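Local coordinates for protein glycosyl hydrolase, family 38 (Enterococcus faecalis, PDB 5KBP) that probably hydrolyses alpha-mannosidic linkages in carbohydrates, as a metal-dependent alpha-mannosidase of glycoside hydrolase family 38, at residues Y451-P456 against L490-S495; L843-F848 against C857-E862; E385-L390 against T804-A809. All blocks are in the same frame, centred on the assembly; numbering follows the deposited sequence.

Contact 1. Residues Y451-P456 against L490-S495; sequences YQVIDP and LTVELS
V453 holds CG1 anti to the backbone N (chi1 -179°) and CG2 beside it, a torsion that directs both methyls at the facing strand, whereas V492, with nearly the same torsion (chi1 -176°), meets them with CG1 alone. The setting is a β-sandwich: strand 451-454 belongs to the antiparallel sheet that also contains strands 404-410 and 503-511, while 490-495 lies in the middle strand of the three-stranded sheet 416-430/483-499/463-475. The strand segments stand 9.3 Å apart axis to axis and cross at -43°, a face-to-face packing in which side chains, not backbone groups, fill the space.

V453 does most of the work from its side. Its CG2 meets V492 CG1 at 3.6 Å, the two side chains passing one another in opposite directions. L494 reaches the same valine with a single methyl, CD2, which lies 4.0 Å from V453 CG1 and 4.0 Å from V453 CG2 and thus rests between the prongs of the fork. L509 on strand 503-511 touches both V453 and V492 and continues this apolar layer, and S463 borders V453 and L494.

At the other end Y451 meets L490. The tyrosine ring is approached aslant, neither squarely over its face nor at its rim, and the approach is made near the root of the ring, far from OH. I426 of strand 416-430 also packs on this tyrosine. All five touching residues are buried and apolar in their contacts, whereas the alternate residue E493 points away and forms a salt bridge with R464. The leucine carbon on the ring is CD2 of L490, which lies 3.5 Å from Y451 CD2 and 4.1 Å from Y451 CG.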
ATOM      1  N   TYR A 451     -37.896  -9.149 -22.539  1.00 81.46           N
ATOM      2  CA  TYR A 451     -37.599 -10.371 -21.810  1.00 77.30           C
ATOM      3  C   TYR A 451     -38.527 -10.532 -20.612  1.00 70.18           C
ATOM      4  O   TYR A 451     -39.203  -9.593 -20.184  1.00 69.80           O
ATOM      5  CB  TYR A 451     -36.136 -10.399 -21.353  1.00 76.10           C
ATOM      6  CG  TYR A 451     -35.170 -10.738 -22.465  1.00 73.98           C
ATOM      7  CD1 TYR A 451     -34.829 -12.056 -22.737  1.00 79.37           C
ATOM      8  CD2 TYR A 451     -34.605  -9.740 -23.249  1.00 64.38           C
ATOM      9  CE1 TYR A 451     -33.949 -12.372 -23.757  1.00 77.48           C
ATOM     10  CE2 TYR A 451     -33.724 -10.046 -24.270  1.00 71.60           C
ATOM     11  CZ  TYR A 451     -33.400 -11.363 -24.520  1.00 74.12           C
ATOM     12  OH  TYR A 451     -32.524 -11.672 -25.535  1.00 68.62           O
ATOM     13  N   GLN A 452     -38.540 -11.749 -20.075  1.00 65.55           N
ATOM     14  CA  GLN A 452     -39.446 -12.137 -19.005  1.00 62.78           C
ATOM     15  C   GLN A 452     -38.710 -13.049 -18.036  1.00 67.57           C
ATOM     16  O   GLN A 452     -37.932 -13.910 -18.455  1.00 74.04           O
ATOM     17  CB  GLN A 452     -40.686 -12.842 -19.574  1.00 58.53           C
ATOM     18  CG  GLN A 452     -41.646 -13.405 -18.542  1.00 58.79           C
ATOM     19  CD  GLN A 452     -42.815 -14.128 -19.182  1.00 76.50           C
ATOM     20  OE1 GLN A 452     -43.093 -15.285 -18.865  1.00 73.66           O
ATOM     21  NE2 GLN A 452     -43.506 -13.449 -20.090  1.00 61.64           N
ATOM     22  N   VAL A 453     -38.957 -12.859 -16.742  1.00 67.25           N
ATOM     23  CA  VAL A 453     -38.319 -13.658 -15.701  1.00 66.20           C
ATOM     24  C   VAL A 453     -39.233 -14.820 -15.340  1.00 65.54           C
ATOM     25  O   VAL A 453     -40.444 -14.639 -15.162  1.00 68.48           O
ATOM     26  CB  VAL A 453     -38.003 -12.801 -14.464  1.00 66.68           C
ATOM     27  CG1 VAL A 453     -37.308 -13.638 -13.398  1.00 69.48           C
ATOM     28  CG2 VAL A 453     -37.151 -11.610 -14.856  1.00 64.01           C
ATOM     29  N   ILE A 454     -38.658 -16.017 -15.231  1.00 59.60           N
ATOM     30  CA  ILE A 454     -39.407 -17.210 -14.866  1.00 60.49           C
ATOM     31  C   ILE A 454     -38.633 -17.988 -13.814  1.00 58.40           C
ATOM     32  O   ILE A 454     -37.404 -17.900 -13.723  1.00 63.23           O
ATOM     33  CB  ILE A 454     -39.708 -18.112 -16.085  1.00 66.92           C
ATOM     34  CG1 ILE A 454     -38.409 -18.540 -16.771  1.00 59.30           C
ATOM     35  CG2 ILE A 454     -40.647 -17.412 -17.060  1.00 65.67           C
ATOM     36  CD1 ILE A 454     -38.607 -19.617 -17.814  1.00 58.77           C
ATOM     37  N   ASP A 455     -39.368 -18.758 -13.016  1.00 61.81           N
ATOM     38  CA  ASP A 455     -38.809 -19.626 -11.988  1.00 64.10           C
ATOM     39  C   ASP A 455     -38.588 -21.009 -12.595  1.00 61.80           C
ATOM     40  O   ASP A 455     -38.927 -21.213 -13.768  1.00 65.27           O
ATOM     41  CB  ASP A 455     -39.745 -19.665 -10.774  1.00 66.39           C
ATOM     42  CG  ASP A 455     -41.041 -20.396 -11.056  1.00 78.90           C
ATOM     43  OD1 ASP A 455     -41.499 -20.382 -12.219  1.00 89.64           O
ATOM     44  OD2 ASP A 455     -41.603 -20.983 -10.109  1.00 81.82           O
ATOM     45  N   PRO A 456     -38.011 -21.975 -11.867  1.00 62.35           N
ATOM     46  CA  PRO A 456     -37.851 -23.318 -12.452  1.00 68.84           C
ATOM     47  C   PRO A 456     -39.153 -23.944 -12.925  1.00 77.53           C
ATOM     48  O   PRO A 456     -39.137 -24.735 -13.877  1.00 71.44           O
ATOM     49  CB  PRO A 456     -37.222 -24.122 -11.307  1.00 66.38           C
ATOM     50  CG  PRO A 456     -36.474 -23.113 -10.524  1.00 65.28           C
ATOM     51  CD  PRO A 456     -37.294 -21.859 -10.582  1.00 60.15           C
ATOM     52  N   LEU A 490     -28.242  -7.036 -19.822  1.00 47.90           N
ATOM     53  CA  LEU A 490     -29.552  -6.543 -19.429  1.00 56.84           C
ATOM     54  C   LEU A 490     -29.634  -6.528 -17.910  1.00 59.44           C
ATOM     55  O   LEU A 490     -29.245  -7.500 -17.252  1.00 59.27           O
ATOM     56  CB  LEU A 490     -30.666  -7.411 -20.018  1.00 58.54           C
ATOM     57  CG  LEU A 490     -31.993  -6.688 -20.253  1.00 64.53           C
ATOM     58  CD1 LEU A 490     -31.767  -5.439 -21.093  1.00 64.83           C
ATOM     59  CD2 LEU A 490     -32.999  -7.609 -20.921  1.00 51.88           C
ATOM     60  N   THR A 491     -30.125  -5.423 -17.359  1.00 55.00           N
ATOM     61  CA  THR A 491     -30.235  -5.229 -15.917  1.00 61.55           C
ATOM     62  C   THR A 491     -31.700  -5.389 -15.526  1.00 60.61           C
ATOM     63  O   THR A 491     -32.537  -4.552 -15.881  1.00 66.95           O
ATOM     64  CB  THR A 491     -29.696  -3.859 -15.513  1.00 65.09           C
ATOM     65  OG1 THR A 491     -28.299  -3.782 -15.830  1.00 63.28           O
ATOM     66  CG2 THR A 491     -29.886  -3.630 -14.028  1.00 60.20           C
ATOM     67  N   VAL A 492     -32.004  -6.461 -14.799  1.00 57.79           N
ATOM     68  CA  VAL A 492     -33.371  -6.817 -14.435  1.00 63.39           C
ATOM     69  C   VAL A 492     -33.577  -6.534 -12.955  1.00 60.18           C
ATOM     70  O   VAL A 492     -32.685  -6.777 -12.134  1.00 56.12           O
ATOM     71  CB  VAL A 492     -33.667  -8.294 -14.764  1.00 65.86           C
ATOM     72  CG1 VAL A 492     -35.123  -8.626 -14.480  1.00 70.86           C
ATOM     73  CG2 VAL A 492     -33.321  -8.591 -16.216  1.00 65.12           C
ATOM     74  N   GLU A 493     -34.757  -6.020 -12.615  1.00 65.88           N
ATOM     75  CA  GLU A 493     -35.100  -5.646 -11.250  1.00 67.48           C
ATOM     76  C   GLU A 493     -36.120  -6.638 -10.706  1.00 68.04           C
ATOM     77  O   GLU A 493     -37.185  -6.825 -11.303  1.00 73.52           O
ATOM     78  CB  GLU A 493     -35.651  -4.221 -11.204  1.00 69.94           C
ATOM     79  CG  GLU A 493     -35.667  -3.594  -9.823  1.00 80.11           C
ATOM     80  CD  GLU A 493     -36.078  -2.135  -9.854  1.00 90.09           C
ATOM     81  OE1 GLU A 493     -36.942  -1.776 -10.681  1.00 92.93           O
ATOM     82  OE2 GLU A 493     -35.529  -1.345  -9.058  1.00 92.70           O
ATOM     83  N   LEU A 494     -35.796  -7.269  -9.580  1.00 64.14           N
ATOM     84  CA  LEU A 494     -36.675  -8.237  -8.942  1.00 62.96           C
ATOM     85  C   LEU A 494     -37.067  -7.755  -7.552  1.00 62.94           C
ATOM     86  O   LEU A 494     -36.310  -7.042  -6.886  1.00 57.81           O
ATOM     87  CB  LEU A 494     -36.011  -9.620  -8.839  1.00 59.65           C
ATOM     88  CG  LEU A 494     -35.700 -10.359 -10.143  1.00 62.60           C
ATOM     89  CD1 LEU A 494     -35.151 -11.746  -9.851  1.00 68.80           C
ATOM     90  CD2 LEU A 494     -36.937 -10.448 -11.019  1.00 64.52           C
ATOM     91  N   SER A 495     -38.260  -8.154  -7.120  1.00 62.15           N
ATOM     92  CA  SER A 495     -38.779  -7.834  -5.791  1.00 63.09           C
ATOM     93  C   SER A 495     -38.772  -9.119  -4.969  1.00 64.90           C
ATOM     94  O   SER A 495     -39.665  -9.960  -5.106  1.00 69.27           O
ATOM     95  CB  SER A 495     -40.179  -7.233  -5.880  1.00 67.09           C
ATOM     96  OG  SER A 495     -40.691  -6.936  -4.592  1.00 69.42           O
TER

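Contact 2. Residues L843-F848 against C857-E862; sequences LVVRGF and CELHKE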
ATOM      1  N   LEU A 843     -18.333 -27.841   9.250  1.00 49.25           N
ATOM      2  CA  LEU A 843     -19.071 -26.596   9.079  1.00 44.75           C
ATOM      3  C   LEU A 843     -19.216 -25.899  10.427  1.00 49.14           C
ATOM      4  O   LEU A 843     -19.733 -26.485  11.384  1.00 57.92           O
ATOM      5  CB  LEU A 843     -20.442 -26.859   8.463  1.00 41.39           C
ATOM      6  CG  LEU A 843     -21.272 -25.597   8.207  1.00 47.51           C
ATOM      7  CD1 LEU A 843     -20.563 -24.678   7.222  1.00 39.94           C
ATOM      8  CD2 LEU A 843     -22.664 -25.946   7.710  1.00 47.03           C
ATOM      9  N   VAL A 844     -18.756 -24.654  10.504  1.00 43.50           N
ATOM     10  CA  VAL A 844     -18.794 -23.865  11.731  1.00 41.90           C
ATOM     11  C   VAL A 844     -19.816 -22.752  11.560  1.00 45.22           C
ATOM     12  O   VAL A 844     -19.755 -21.984  10.593  1.00 45.83           O
ATOM     13  CB  VAL A 844     -17.408 -23.294  12.079  1.00 50.47           C
ATOM     14  CG1 VAL A 844     -17.501 -22.384  13.292  1.00 48.08           C
ATOM     15  CG2 VAL A 844     -16.417 -24.421  12.329  1.00 50.87           C
ATOM     16  N   VAL A 845     -20.758 -22.672  12.498  1.00 41.46           N
ATOM     17  CA  VAL A 845     -21.779 -21.632  12.515  1.00 44.94           C
ATOM     18  C   VAL A 845     -21.790 -20.999  13.898  1.00 51.00           C
ATOM     19  O   VAL A 845     -21.738 -21.705  14.911  1.00 55.88           O
ATOM     20  CB  VAL A 845     -23.173 -22.193  12.164  1.00 52.48           C
ATOM     21  CG1 VAL A 845     -24.209 -21.079  12.150  1.00 57.42           C
ATOM     22  CG2 VAL A 845     -23.137 -22.914  10.826  1.00 46.11           C
ATOM     23  N   ARG A 846     -21.853 -19.671  13.944  1.00 41.54           N
ATOM     24  CA  ARG A 846     -21.848 -18.949  15.207  1.00 47.68           C
ATOM     25  C   ARG A 846     -22.946 -17.897  15.224  1.00 49.28           C
ATOM     26  O   ARG A 846     -23.128 -17.154  14.254  1.00 48.19           O
ATOM     27  CB  ARG A 846     -20.490 -18.287  15.469  1.00 48.21           C
ATOM     28  CG  ARG A 846     -20.460 -17.412  16.716  1.00 43.77           C
ATOM     29  CD  ARG A 846     -19.045 -17.216  17.246  1.00 39.48           C
ATOM     30  NE  ARG A 846     -18.096 -16.886  16.187  1.00 44.12           N
ATOM     31  CZ  ARG A 846     -17.185 -17.731  15.713  1.00 49.48           C
ATOM     32  NH1 ARG A 846     -16.363 -17.351  14.746  1.00 34.31           N
ATOM     33  NH2 ARG A 846     -17.094 -18.958  16.209  1.00 35.21           N
ATOM     34  N   GLY A 847     -23.675 -17.847  16.340  1.00 48.49           N
ATOM     35  CA  GLY A 847     -24.641 -16.799  16.592  1.00 47.19           C
ATOM     36  C   GLY A 847     -24.599 -16.398  18.054  1.00 50.40           C
ATOM     37  O   GLY A 847     -23.844 -16.963  18.846  1.00 53.64           O
ATOM     38  N   PHE A 848     -25.422 -15.412  18.403  1.00 46.63           N
ATOM     39  CA  PHE A 848     -25.471 -14.965  19.787  1.00 44.55           C
ATOM     40  C   PHE A 848     -26.866 -14.465  20.125  1.00 46.39           C
ATOM     41  O   PHE A 848     -27.598 -13.979  19.259  1.00 52.35           O
ATOM     42  CB  PHE A 848     -24.428 -13.875  20.071  1.00 41.57           C
ATOM     43  CG  PHE A 848     -24.713 -12.561  19.398  1.00 49.84           C
ATOM     44  CD1 PHE A 848     -24.486 -12.397  18.042  1.00 51.76           C
ATOM     45  CD2 PHE A 848     -25.183 -11.483  20.130  1.00 51.08           C
ATOM     46  CE1 PHE A 848     -24.739 -11.185  17.424  1.00 49.96           C
ATOM     47  CE2 PHE A 848     -25.435 -10.269  19.520  1.00 53.68           C
ATOM     48  CZ  PHE A 848     -25.214 -10.120  18.165  1.00 53.23           C
ATOM     49  N   CYS A 857     -33.128 -22.307  20.709  1.00 71.05           N
ATOM     50  CA  CYS A 857     -32.186 -22.128  19.602  1.00 74.49           C
ATOM     51  C   CYS A 857     -31.717 -23.512  19.148  1.00 77.16           C
ATOM     52  O   CYS A 857     -30.742 -24.055  19.671  1.00 85.67           O
ATOM     53  CB  CYS A 857     -31.016 -21.243  20.004  1.00 80.91           C
ATOM     54  SG  CYS A 857     -29.978 -20.712  18.620  1.00 81.67           S
ATOM     55  N   GLU A 858     -32.424 -24.067  18.167  1.00 69.45           N
ATOM     56  CA  GLU A 858     -32.042 -25.313  17.517  1.00 63.12           C
ATOM     57  C   GLU A 858     -31.674 -25.020  16.069  1.00 66.50           C
ATOM     58  O   GLU A 858     -32.451 -24.390  15.343  1.00 72.34           O
ATOM     59  CB  GLU A 858     -33.173 -26.342  17.584  1.00 53.25           C
ATOM     60  N   LEU A 859     -30.493 -25.470  15.656  1.00 64.54           N
ATOM     61  CA  LEU A 859     -29.976 -25.223  14.317  1.00 54.48           C
ATOM     62  C   LEU A 859     -29.882 -26.542  13.563  1.00 64.70           C
ATOM     63  O   LEU A 859     -29.373 -27.533  14.099  1.00 64.99           O
ATOM     64  CB  LEU A 859     -28.606 -24.546  14.379  1.00 49.93           C
ATOM     65  CG  LEU A 859     -27.990 -24.059  13.065  1.00 51.52           C
ATOM     66  CD1 LEU A 859     -28.751 -22.856  12.523  1.00 45.79           C
ATOM     67  CD2 LEU A 859     -26.520 -23.725  13.251  1.00 66.36           C
ATOM     68  N   HIS A 860     -30.369 -26.553  12.324  1.00 69.44           N
ATOM     69  CA  HIS A 860     -30.394 -27.758  11.510  1.00 68.26           C
ATOM     70  C   HIS A 860     -29.781 -27.489  10.144  1.00 69.69           C
ATOM     71  O   HIS A 860     -29.891 -26.388   9.597  1.00 73.19           O
ATOM     72  CB  HIS A 860     -31.823 -28.289  11.334  1.00 72.71           C
ATOM     73  CG  HIS A 860     -32.421 -28.845  12.587  1.00 77.52           C
ATOM     74  ND1 HIS A 860     -32.215 -30.144  12.998  1.00 80.92           N
ATOM     75  CD2 HIS A 860     -33.226 -28.281  13.519  1.00 79.54           C
ATOM     76  CE1 HIS A 860     -32.864 -30.356  14.129  1.00 83.53           C
ATOM     77  NE2 HIS A 860     -33.485 -29.241  14.466  1.00 83.84           N
ATOM     78  N   LYS A 861     -29.134 -28.516   9.600  1.00 71.00           N
ATOM     79  CA  LYS A 861     -28.561 -28.491   8.257  1.00 71.23           C
ATOM     80  C   LYS A 861     -29.125 -29.681   7.492  1.00 83.89           C
ATOM     81  O   LYS A 861     -28.749 -30.828   7.759  1.00 87.67           O
ATOM     82  CB  LYS A 861     -27.034 -28.540   8.305  1.00 66.43           C
ATOM     83  CG  LYS A 861     -26.373 -28.854   6.969  1.00 63.12           C
ATOM     84  CD  LYS A 861     -24.857 -28.821   7.081  1.00 66.35           C
ATOM     85  CE  LYS A 861     -24.195 -29.679   6.012  1.00 66.48           C
ATOM     86  NZ  LYS A 861     -24.653 -29.332   4.639  1.00 69.06           N
ATOM     87  N   GLU A 862     -30.028 -29.406   6.550  1.00 83.25           N
ATOM     88  CA  GLU A 862     -30.718 -30.445   5.785  1.00 77.00           C
ATOM     89  C   GLU A 862     -31.380 -31.454   6.722  1.00 81.13           C
ATOM     90  O   GLU A 862     -31.237 -32.669   6.574  1.00 90.06           O
ATOM     91  CB  GLU A 862     -29.763 -31.137   4.811  1.00 70.79           C
TER
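K861 crosses L843 and touches it with a single methylene, its atoms approaching and leaving that leucine one after another. CB points toward strand 843-848 but remains well short of it. CG carries the extended chain closer, and CD makes the contact, 3.7 Å from L843 CD2. CE, at 4.4 Å from L843 CD2, is already receding. The bend about CD-CE (chi4 53°) turns NZ off to a salt bridge with E330 on helix 304-332, while Y821 also packs against the lysine side chain. CD thus serves the apolar contact and NZ the ionic one.

Two residues back, L859 plays the corresponding part with one methyl. Its CD2 sits over the branch point of V845, 3.7 Å from V845 CG1 and 3.8 Å from V845 CB. CB of the leucine already points toward the strand, and chi1 of -173° together with chi2 of 70° puts CD2 at the valine; W895 and F897 of strand 892-897 touch the same leucine.

The pairings L843 with K861 and V845 with L859 run in antiparallel order, with CA separations of 9.7 and 9.1 Å, too far for strand neighbours. In the five-stranded sheet of the C-terminal β-sandwich domain, strand 843-849 lies next to 892-897, whereas 860-861 is a weakly bonded outermost strand. The two segments consequently meet through side chains alone, and R846, on the other face of its strand, turns instead to E101.

Chemically the contact between the segments is apolar, resting on van der Waals packing and buried hydrocarbon, without directional bonds. The lysine's charge is paired with E330, which probably helps to tie this domain to the helical middle region.

Contact 3. Residues E385-L390 against T804-A809; sequences EATRQL and TAATTA. With SO4 (sulfate ion), chain G.
T387 presses its CG2 methyl onto the CB of A806 at 3.4 Å, the tight point where a helix packs against a β-strand. Helix 362-393 runs past strand 804-807, itself hydrogen-bonded to strand 404-410 of an antiparallel sheet, and the closest CA pair, T387 with A806, is 7.1 Å apart. The threonine straddles the strand side: CG2 goes to A806, while OG1 lies 3.6 Å from T804 CG2. With chi1 at -83°, OG1 stays beside the helix backbone and makes a weak hydrogen bond to A383 O, so the hydroxyl faces a methyl of the strand while its polar partner is one helical turn back. L324 of helix 304-332 also touches T387.

The neighbouring residues on the helix turn elsewhere, and there the character changes from close van der Waals packing to a partly exposed, charged side of the helix. R388 grips E385 end-on: NH2 donates to OE1 at 2.7 Å and NH1 to OE2 at 3.0 Å. Both acceptors lie close to the guanidinium plane, yet each carboxylate oxygen is met from above its own plane, about 53° out of it for OE1. K478 is a second partner of E385 OE2. That oxygen also comes close to the carboxylate of E34 of the second subunit, a like-charge approach that R388 and K478 would be expected to ease.

A sulfate ion, probably from the crystallisation liquor, lies at the edge of the same guanidinium, near its plane. R388 NH1 donates to sulfate O2 at 3.0 Å in a fairly straight bond (162°), with weak support from NE. The extended side chain of Q389 reaches the ion from the next position along the helix, its NE2 donating to sulfate O4 at 3.2 Å.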
ATOM      1  N   GLU A 385     -15.078 -17.495  -6.776  1.00 43.09           N
ATOM      2  CA  GLU A 385     -14.753 -18.900  -6.997  1.00 42.37           C
ATOM      3  C   GLU A 385     -15.859 -19.804  -6.468  1.00 47.87           C
ATOM      4  O   GLU A 385     -16.317 -20.716  -7.165  1.00 49.60           O
ATOM      5  CB  GLU A 385     -13.419 -19.245  -6.336  1.00 48.32           C
ATOM      6  CG  GLU A 385     -12.210 -18.606  -6.993  1.00 64.34           C
ATOM      7  CD  GLU A 385     -12.090 -18.962  -8.458  1.00 72.07           C
ATOM      8  OE1 GLU A 385     -12.474 -18.130  -9.306  1.00 76.40           O
ATOM      9  OE2 GLU A 385     -11.624 -20.080  -8.758  1.00 79.60           O
ATOM     10  N   ALA A 386     -16.300 -19.562  -5.231  1.00 45.55           N
ATOM     11  CA  ALA A 386     -17.397 -20.340  -4.664  1.00 49.92           C
ATOM     12  C   ALA A 386     -18.689 -20.121  -5.440  1.00 48.26           C
ATOM     13  O   ALA A 386     -19.478 -21.055  -5.626  1.00 50.53           O
ATOM     14  CB  ALA A 386     -17.590 -19.974  -3.194  1.00 45.64           C
ATOM     15  N   THR A 387     -18.922 -18.889  -5.895  1.00 49.28           N
ATOM     16  CA  THR A 387     -20.133 -18.586  -6.649  1.00 48.32           C
ATOM     17  C   THR A 387     -20.166 -19.352  -7.968  1.00 53.96           C
ATOM     18  O   THR A 387     -21.195 -19.928  -8.340  1.00 58.76           O
ATOM     19  CB  THR A 387     -20.226 -17.077  -6.886  1.00 43.02           C
ATOM     20  OG1 THR A 387     -20.799 -16.445  -5.735  1.00 45.46           O
ATOM     21  CG2 THR A 387     -21.069 -16.770  -8.097  1.00 40.93           C
ATOM     22  N   ARG A 388     -19.040 -19.378  -8.687  1.00 52.51           N
ATOM     23  CA  ARG A 388     -18.993 -20.115  -9.947  1.00 52.41           C
ATOM     24  C   ARG A 388     -19.147 -21.613  -9.713  1.00 57.85           C
ATOM     25  O   ARG A 388     -19.809 -22.306 -10.494  1.00 63.78           O
ATOM     26  CB  ARG A 388     -17.686 -19.821 -10.684  1.00 54.61           C
ATOM     27  CG  ARG A 388     -17.595 -20.490 -12.048  1.00 60.01           C
ATOM     28  CD  ARG A 388     -16.177 -20.496 -12.595  1.00 59.79           C
ATOM     29  NE  ARG A 388     -15.291 -21.363 -11.822  1.00 58.28           N
ATOM     30  CZ  ARG A 388     -14.389 -20.921 -10.952  1.00 69.28           C
ATOM     31  NH1 ARG A 388     -13.626 -21.779 -10.291  1.00 73.00           N
ATOM     32  NH2 ARG A 388     -14.247 -19.619 -10.748  1.00 66.74           N
ATOM     33  N   GLN A 389     -18.549 -22.126  -8.636  1.00 52.38           N
ATOM     34  CA  GLN A 389     -18.616 -23.558  -8.357  1.00 57.06           C
ATOM     35  C   GLN A 389     -20.030 -23.988  -7.983  1.00 53.26           C
ATOM     36  O   GLN A 389     -20.475 -25.075  -8.367  1.00 54.85           O
ATOM     37  CB  GLN A 389     -17.626 -23.916  -7.248  1.00 53.95           C
ATOM     38  CG  GLN A 389     -16.164 -23.844  -7.679  1.00 59.30           C
ATOM     39  CD  GLN A 389     -15.217 -23.605  -6.519  1.00 58.12           C
ATOM     40  OE1 GLN A 389     -15.643 -23.468  -5.372  1.00 58.83           O
ATOM     41  NE2 GLN A 389     -13.925 -23.546  -6.814  1.00 52.57           N
ATOM     42  N   LEU A 390     -20.750 -23.151  -7.233  1.00 52.18           N
ATOM     43  CA  LEU A 390     -22.127 -23.481  -6.876  1.00 58.52           C
ATOM     44  C   LEU A 390     -23.038 -23.430  -8.097  1.00 64.86           C
ATOM     45  O   LEU A 390     -23.801 -24.369  -8.353  1.00 72.80           O
ATOM     46  CB  LEU A 390     -22.629 -22.531  -5.787  1.00 58.17           C
ATOM     47  CG  LEU A 390     -22.070 -22.758  -4.380  1.00 59.47           C
ATOM     48  CD1 LEU A 390     -22.558 -21.681  -3.425  1.00 62.32           C
ATOM     49  CD2 LEU A 390     -22.461 -24.136  -3.875  1.00 59.53           C
ATOM     50  N   THR A 804     -26.134 -11.845  -3.374  1.00 62.82           N
ATOM     51  CA  THR A 804     -25.139 -12.354  -4.311  1.00 52.23           C
ATOM     52  C   THR A 804     -25.878 -12.910  -5.523  1.00 59.49           C
ATOM     53  O   THR A 804     -26.513 -13.968  -5.441  1.00 72.56           O
ATOM     54  CB  THR A 804     -24.258 -13.421  -3.665  1.00 46.14           C
ATOM     55  OG1 THR A 804     -23.451 -12.822  -2.644  1.00 53.69           O
ATOM     56  CG2 THR A 804     -23.356 -14.067  -4.707  1.00 47.69           C
ATOM     57  N   ALA A 805     -25.807 -12.188  -6.636  1.00 51.33           N
ATOM     58  CA  ALA A 805     -26.425 -12.593  -7.889  1.00 50.73           C
ATOM     59  C   ALA A 805     -25.357 -13.110  -8.841  1.00 50.79           C
ATOM     60  O   ALA A 805     -24.251 -12.564  -8.904  1.00 62.08           O
ATOM     61  CB  ALA A 805     -27.183 -11.430  -8.533  1.00 46.51           C
ATOM     62  N   ALA A 806     -25.693 -14.162  -9.582  1.00 51.46           N
ATOM     63  CA  ALA A 806     -24.741 -14.787 -10.485  1.00 46.61           C
ATOM     64  C   ALA A 806     -25.482 -15.420 -11.649  1.00 49.68           C
ATOM     65  O   ALA A 806     -26.498 -16.089 -11.455  1.00 53.27           O
ATOM     66  CB  ALA A 806     -23.910 -15.850  -9.768  1.00 52.86           C
ATOM     67  N   THR A 807     -24.961 -15.209 -12.851  1.00 51.54           N
ATOM     68  CA  THR A 807     -25.489 -15.864 -14.034  1.00 48.53           C
ATOM     69  C   THR A 807     -24.713 -17.148 -14.312  1.00 56.93           C
ATOM     70  O   THR A 807     -23.575 -17.326 -13.873  1.00 55.67           O
ATOM     71  CB  THR A 807     -25.419 -14.938 -15.249  1.00 49.03           C
ATOM     72  OG1 THR A 807     -24.049 -14.634 -15.543  1.00 49.19           O
ATOM     73  CG2 THR A 807     -26.173 -13.645 -14.976  1.00 56.29           C
ATOM     74  N   THR A 808     -25.355 -18.049 -15.048  1.00 60.12           N
ATOM     75  CA  THR A 808     -24.740 -19.307 -15.447  1.00 61.50           C
ATOM     76  C   THR A 808     -25.462 -19.806 -16.690  1.00 58.52           C
ATOM     77  O   THR A 808     -26.502 -19.274 -17.082  1.00 55.75           O
ATOM     78  CB  THR A 808     -24.790 -20.344 -14.318  1.00 65.40           C
ATOM     79  OG1 THR A 808     -24.125 -21.543 -14.733  1.00 62.73           O
ATOM     80  CG2 THR A 808     -26.229 -20.668 -13.956  1.00 68.56           C
ATOM     81  N   ALA A 809     -24.890 -20.831 -17.313  1.00 56.90           N
ATOM     82  CA  ALA A 809     -25.452 -21.380 -18.534  1.00 59.17           C
ATOM     83  C   ALA A 809     -26.457 -22.484 -18.205  1.00 62.41           C
ATOM     84  O   ALA A 809     -26.671 -22.843 -17.045  1.00 59.71           O
ATOM     85  CB  ALA A 809     -24.340 -21.897 -19.446  1.00 54.93           C
TER
HETATM   86  S   SO4 G 905     -13.373 -25.423 -10.484  0.80 95.38           S
HETATM   87  O1  SO4 G 905     -12.578 -25.683 -11.681  0.80 89.45           O
HETATM   88  O2  SO4 G 905     -14.534 -24.612 -10.838  0.80 91.96           O
HETATM   89  O3  SO4 G 905     -13.820 -26.691  -9.914  0.80 94.12           O
HETATM   90  O4  SO4 G 905     -12.560 -24.709  -9.504  0.80101.07           O

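In the fold
Contacts 1 and 3 lie on the same side of the chain's centre, their own centres about 17 Å apart, and both reach one antiparallel sheet: strands 451-454 and 804-807 belong to it, joined through 404-410 and 503-511. Along the chain contact 1 is nested within the long loop that contact 3 closes; strand 804-807 pairs with 404-410, about 400 residues earlier, so the sheet is completed only late in the chain. Contact 2 follows in series, its centre about 24 Å from that of contact 3 and 32 Å from that of contact 1. Contacts 1 and 2 are packing within domains, whereas contact 3 sets a helix segment of the middle-domain range against the sheet.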